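Local coordinates for protein probable sugar kinase (PDB 3KZH) that probably transfers a phosphate group to a sugar, as a kinase of the pfkB (ribokinase-like) carbohydrate kinase family, and binds beta-D-glucopyranose, at residues S15-Y27 / T96-V110. Residues are numbered along the deposited sequence; the frame is centred on the assembly and turned at random.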
loop_
_atom_site.group_PDB
_atom_site.type_symbol
_atom_site.label_atom_id
_atom_site.label_comp_id
_atom_site.label_asym_id
_atom_site.label_seq_id
_atom_site.Cartn_x
_atom_site.Cartn_y
_atom_site.Cartn_z
ATOM N N SER A 15 7.945 -0.843 -12.552
ATOM C CA SER A 15 7.154 -1.474 -11.489
ATOM C C SER A 15 6.112 -0.434 -11.110
ATOM O O SER A 15 6.459 0.678 -10.708
ATOM C CB SER A 15 7.976 -1.771 -10.232
ATOM O OG SER A 15 8.856 -2.847 -10.406
ATOM N N VAL A 16 4.838 -0.795 -11.237
ATOM C CA VAL A 16 3.747 0.109 -10.905
ATOM C C VAL A 16 2.837 -0.508 -9.848
ATOM O O VAL A 16 2.549 -1.703 -9.899
ATOM C CB VAL A 16 2.859 0.436 -12.155
ATOM C CG1 VAL A 16 1.832 1.540 -11.823
ATOM C CG2 VAL A 16 3.706 0.838 -13.364
ATOM N N VAL A 17 2.401 0.310 -8.889
ATOM C CA VAL A 17 1.447 -0.132 -7.873
ATOM C C VAL A 17 0.111 0.519 -8.258
ATOM O O VAL A 17 0.022 1.738 -8.316
ATOM C CB VAL A 17 1.837 0.305 -6.420
ATOM C CG1 VAL A 17 0.744 -0.107 -5.422
ATOM C CG2 VAL A 17 3.144 -0.336 -5.993
ATOM N N ASP A 18 -0.894 -0.292 -8.577
ATOM C CA ASP A 18 -2.230 0.201 -8.928
ATOM C C ASP A 18 -3.145 0.226 -7.695
ATOM O O ASP A 18 -3.203 -0.745 -6.943
ATOM C CB ASP A 18 -2.870 -0.681 -10.001
ATOM C CG ASP A 18 -2.243 -0.506 -11.374
ATOM O OD1 ASP A 18 -1.955 0.636 -11.776
ATOM O OD2 ASP A 18 -2.073 -1.524 -12.075
ATOM N N VAL A 19 -3.790 1.368 -7.452
ATOM C CA VAL A 19 -4.724 1.539 -6.325
ATOM C C VAL A 19 -6.077 1.943 -6.922
ATOM O O VAL A 19 -6.257 3.068 -7.387
ATOM C CB VAL A 19 -4.231 2.609 -5.293
ATOM C CG1 VAL A 19 -5.098 2.567 -4.034
ATOM C CG2 VAL A 19 -2.766 2.379 -4.904
ATOM N N PHE A 20 -7.009 0.998 -6.930
ATOM C CA PHE A 20 -8.334 1.197 -7.506
ATOM C C PHE A 20 -9.468 1.264 -6.487
ATOM O O PHE A 20 -9.589 0.393 -5.625
ATOM C CB PHE A 20 -8.652 0.072 -8.499
ATOM C CG PHE A 20 -7.879 0.134 -9.787
ATOM C CD1 PHE A 20 -8.071 1.194 -10.694
ATOM C CD2 PHE A 20 -7.002 -0.915 -10.140
ATOM C CE1 PHE A 20 -7.399 1.219 -11.953
ATOM C CE2 PHE A 20 -6.320 -0.910 -11.397
ATOM C CZ PHE A 20 -6.522 0.164 -12.305
ATOM N N GLY A 21 -10.309 2.287 -6.619
ATOM C CA GLY A 21 -11.458 2.453 -5.743
ATOM C C GLY A 21 -12.733 2.240 -6.531
ATOM O O GLY A 21 -13.037 3.020 -7.430
ATOM N N PHE A 22 -13.450 1.159 -6.222
ATOM C CA PHE A 22 -14.702 0.813 -6.900
ATOM C C PHE A 22 -15.890 1.287 -6.069
ATOM O O PHE A 22 -16.043 0.857 -4.927
ATOM C CB PHE A 22 -14.815 -0.711 -7.093
ATOM C CG PHE A 22 -13.714 -1.314 -7.925
ATOM C CD1 PHE A 22 -13.903 -1.546 -9.305
ATOM C CD2 PHE A 22 -12.481 -1.671 -7.337
ATOM C CE1 PHE A 22 -12.868 -2.129 -10.100
ATOM C CE2 PHE A 22 -11.445 -2.253 -8.117
ATOM C CZ PHE A 22 -11.641 -2.482 -9.502
ATOM N N SER A 23 -16.742 2.134 -6.651
ATOM C CA SER A 23 -17.930 2.657 -5.960
ATOM C C SER A 23 -19.000 1.589 -5.710
ATOM O O SER A 23 -19.360 0.849 -6.626
ATOM C CB SER A 23 -18.564 3.816 -6.744
ATOM O OG SER A 23 -17.740 4.964 -6.808
ATOM N N LYS A 24 -19.458 1.500 -4.455
ATOM C CA LYS A 24 -20.505 0.553 -4.037
ATOM C C LYS A 24 -21.833 1.283 -3.771
ATOM O O LYS A 24 -22.733 0.776 -3.095
ATOM C CB LYS A 24 -20.056 -0.258 -2.806
ATOM C CG LYS A 24 -18.939 -1.277 -3.081
ATOM C CD LYS A 24 -19.391 -2.359 -4.055
ATOM C CE LYS A 24 -18.244 -3.240 -4.484
ATOM N NZ LYS A 24 -18.707 -4.259 -5.466
ATOM N N ALA A 25 -21.909 2.495 -4.309
ATOM C CA ALA A 25 -23.063 3.384 -4.239
ATOM C C ALA A 25 -22.898 4.356 -5.395
ATOM O O ALA A 25 -21.789 4.476 -5.940
ATOM C CB ALA A 25 -23.088 4.151 -2.938
ATOM N N SER A 26 -23.981 5.061 -5.744
ATOM C CA SER A 26 -23.978 6.042 -6.834
ATOM C C SER A 26 -22.921 7.125 -6.657
ATOM O O SER A 26 -22.889 7.806 -5.632
ATOM C CB SER A 26 -25.359 6.688 -6.997
ATOM O OG SER A 26 -26.291 5.773 -7.551
ATOM N N TYR A 27 -22.023 7.222 -7.640
ATOM C CA TYR A 27 -20.938 8.207 -7.623
ATOM C C TYR A 27 -21.437 9.631 -7.883
ATOM O O TYR A 27 -22.343 9.859 -8.690
ATOM C CB TYR A 27 -19.827 7.829 -8.629
ATOM C CG TYR A 27 -18.674 8.819 -8.688
ATOM C CD1 TYR A 27 -17.717 8.867 -7.657
ATOM C CD2 TYR A 27 -18.604 9.796 -9.713
ATOM C CE1 TYR A 27 -16.715 9.872 -7.630
ATOM C CE2 TYR A 27 -17.618 10.810 -9.695
ATOM C CZ TYR A 27 -16.677 10.838 -8.651
ATOM O OH TYR A 27 -15.708 11.811 -8.626
ATOM N N THR A 96 7.450 5.764 -5.983
ATOM C CA THR A 96 7.365 4.510 -6.733
ATOM C C THR A 96 6.163 4.721 -7.660
ATOM O O THR A 96 5.142 5.243 -7.209
ATOM C CB THR A 96 7.076 3.315 -5.791
ATOM O OG1 THR A 96 8.121 3.214 -4.822
ATOM C CG2 THR A 96 6.991 1.987 -6.553
ATOM N N PRO A 97 6.301 4.420 -8.976
ATOM C CA PRO A 97 5.202 4.586 -9.938
ATOM C C PRO A 97 3.880 4.018 -9.418
ATOM O O PRO A 97 3.808 2.864 -8.989
ATOM C CB PRO A 97 5.719 3.847 -11.159
ATOM C CG PRO A 97 7.141 4.178 -11.121
ATOM C CD PRO A 97 7.526 3.999 -9.685
ATOM N N THR A 98 2.892 4.901 -9.320
ATOM C CA THR A 98 1.577 4.556 -8.798
ATOM C C THR A 98 0.463 5.151 -9.637
ATOM O O THR A 98 0.573 6.269 -10.133
ATOM C CB THR A 98 1.430 5.049 -7.325
ATOM O OG1 THR A 98 2.522 4.546 -6.546
ATOM C CG2 THR A 98 0.105 4.581 -6.685
ATOM N N TYR A 99 -0.596 4.372 -9.805
ATOM C CA TYR A 99 -1.767 4.812 -10.542
ATOM C C TYR A 99 -2.973 4.678 -9.610
ATOM O O TYR A 99 -3.399 3.569 -9.281
ATOM C CB TYR A 99 -1.950 3.994 -11.826
ATOM C CG TYR A 99 -3.118 4.434 -12.685
ATOM C CD1 TYR A 99 -3.103 5.679 -13.349
ATOM C CD2 TYR A 99 -4.254 3.609 -12.827
ATOM C CE1 TYR A 99 -4.212 6.100 -14.146
ATOM C CE2 TYR A 99 -5.363 4.013 -13.616
ATOM C CZ TYR A 99 -5.332 5.257 -14.269
ATOM O OH TYR A 99 -6.409 5.646 -15.032
ATOM N N LEU A 100 -3.472 5.825 -9.155
ATOM C CA LEU A 100 -4.626 5.900 -8.265
ATOM C C LEU A 100 -5.868 6.255 -9.082
ATOM O O LEU A 100 -5.936 7.332 -9.652
ATOM C CB LEU A 100 -4.364 6.943 -7.167
ATOM C CG LEU A 100 -5.456 7.399 -6.188
ATOM C CD1 LEU A 100 -6.047 6.227 -5.405
ATOM C CD2 LEU A 100 -4.856 8.413 -5.242
ATOM N N ALA A 101 -6.837 5.344 -9.138
ATOM C CA ALA A 101 -8.066 5.583 -9.893
ATOM C C ALA A 101 -9.344 5.250 -9.163
ATOM O O ALA A 101 -9.436 4.235 -8.480
ATOM C CB ALA A 101 -8.041 4.843 -11.211
ATOM N N ILE A 102 -10.342 6.113 -9.339
ATOM C CA ILE A 102 -11.656 5.924 -8.735
ATOM C C ILE A 102 -12.658 5.606 -9.849
ATOM O O ILE A 102 -12.777 6.351 -10.823
ATOM C CB ILE A 102 -12.073 7.160 -7.870
ATOM C CG1 ILE A 102 -11.229 7.173 -6.590
ATOM C CG2 ILE A 102 -13.573 7.127 -7.531
ATOM C CD1 ILE A 102 -11.300 8.421 -5.780
ATOM N N LEU A 103 -13.312 4.453 -9.714
ATOM C CA LEU A 103 -14.310 3.982 -10.671
ATOM C C LEU A 103 -15.722 4.147 -10.109
ATOM O O LEU A 103 -15.913 4.117 -8.886
ATOM C CB LEU A 103 -14.085 2.502 -11.035
ATOM C CG LEU A 103 -12.753 1.891 -11.503
ATOM C CD1 LEU A 103 -12.042 2.768 -12.506
ATOM C CD2 LEU A 103 -11.851 1.650 -10.315
ATOM N N ASP A 104 -16.702 4.326 -11.001
ATOM C CA ASP A 104 -18.095 4.472 -10.586
ATOM C C ASP A 104 -18.797 3.119 -10.443
ATOM O O ASP A 104 -18.152 2.078 -10.568
ATOM C CB ASP A 104 -18.879 5.464 -11.485
ATOM C CG ASP A 104 -18.976 5.049 -12.962
ATOM O OD1 ASP A 104 -19.392 5.911 -13.764
ATOM O OD2 ASP A 104 -18.675 3.897 -13.332
ATOM N N GLU A 105 -20.104 3.153 -10.175
ATOM C CA GLU A 105 -20.947 1.961 -10.003
ATOM C C GLU A 105 -21.023 1.054 -11.241
ATOM O O GLU A 105 -21.348 -0.135 -11.135
ATOM C CB GLU A 105 -22.367 2.380 -9.573
ATOM C CG GLU A 105 -23.132 3.301 -10.562
ATOM C CD GLU A 105 -22.933 4.801 -10.321
ATOM O OE1 GLU A 105 -21.864 5.221 -9.818
ATOM O OE2 GLU A 105 -23.869 5.570 -10.639
ATOM N N ASN A 106 -20.721 1.632 -12.405
ATOM C CA ASN A 106 -20.725 0.920 -13.686
ATOM C C ASN A 106 -19.341 0.341 -13.982
ATOM O O ASN A 106 -19.210 -0.614 -14.753
ATOM C CB ASN A 106 -21.150 1.858 -14.825
ATOM C CG ASN A 106 -22.502 2.512 -14.577
ATOM O OD1 ASN A 106 -23.500 1.831 -14.338
ATOM N ND2 ASN A 106 -22.535 3.842 -14.626
ATOM N N GLY A 107 -18.318 0.935 -13.368
ATOM C CA GLY A 107 -16.949 0.480 -13.549
ATOM C C GLY A 107 -16.082 1.403 -14.379
ATOM O O GLY A 107 -14.933 1.076 -14.677
ATOM N N GLU A 108 -16.631 2.556 -14.750
ATOM C CA GLU A 108 -15.914 3.545 -15.550
ATOM C C GLU A 108 -15.106 4.514 -14.703
ATOM O O GLU A 108 -15.552 4.933 -13.629
ATOM C CB GLU A 108 -16.883 4.330 -16.430
ATOM C CG GLU A 108 -17.503 3.508 -17.540
ATOM C CD GLU A 108 -17.603 4.275 -18.841
ATOM O OE1 GLU A 108 -16.546 4.673 -19.386
ATOM O OE2 GLU A 108 -18.738 4.473 -19.323
HETATM N N MSE A 109 -13.927 4.880 -15.207
HETATM C CA MSE A 109 -13.046 5.817 -14.518
HETATM C C MSE A 109 -13.628 7.227 -14.600
HETATM O O MSE A 109 -13.922 7.748 -15.685
HETATM C CB MSE A 109 -11.583 5.705 -15.029
HETATM C CG MSE A 109 -11.049 6.802 -15.952
HETATM SE SE MSE A 109 -10.270 8.290 -14.977
HETATM C CE MSE A 109 -8.597 8.150 -15.988
ATOM N N VAL A 110 -13.881 7.776 -13.420
ATOM C CA VAL A 110 -14.440 9.107 -13.274
ATOM C C VAL A 110 -13.419 10.060 -12.671
ATOM O O VAL A 110 -13.660 11.270 -12.606
ATOM C CB VAL A 110 -15.714 9.084 -12.397
ATOM C CG1 VAL A 110 -16.886 8.539 -13.176
ATOM C CG2 VAL A 110 -15.485 8.238 -11.133
HETATM O O HOH W 1 -15.311 12.753 -11.096
#
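Val17 and Thr98 begin a parallel pairing of strands 16-23 and 98-103, the two central strands of a four-stranded sheet separate from the large mixed sheet. Its ladder runs from Val17 N to Pro97 O (2.9 Å) through to Ser23 N to Leu103 O (3.1 Å); Val17, Val19 and Gly21 each bond by N and O to the residues flanking their partner, as parallel strands do. At the end Leu103 O accepts twice: Ser23 N comes from above the carbonyl plane, while Ser23 OG, 2.9 Å from Leu103 O, lies in that plane on a lone pair. A short hydroxyl side chain suits this spot, since with chi1 -66° it sits beside its own N and reaches the same oxygen. Such a small sheet is consistent with the lid of ribokinase-like kinases, which in relatives often also serves in dimerisation; here Ser23 packs on Ile113 of the second subunit. On one face, Val17, Val19 and Thr98, beta-branched and so at home in extended strands, present compact side chains to His70 of helix 69-81. The other face carries Phe20, whose CE1 approaches the edge of the Tyr99 ring at CE2 (3.8 Å); the small Ala101 suits a place beside a ring, its CB 3.7 Å from Phe20 CD1. Leu103 CD2 touches Phe20 and also lies over one face of Phe22. Beyond the strands, Tyr27 has CG anti to its N (chi1 179°), and Val110 CG2 sits 3.7 Å from its ring centroid. Tyr27 OH bonds Ser111 OG of the second subunit and a water held by Val110 O, whereas Tyr27 N donates to Glu105 OE1 (3.0 Å) from above the carboxylate plane.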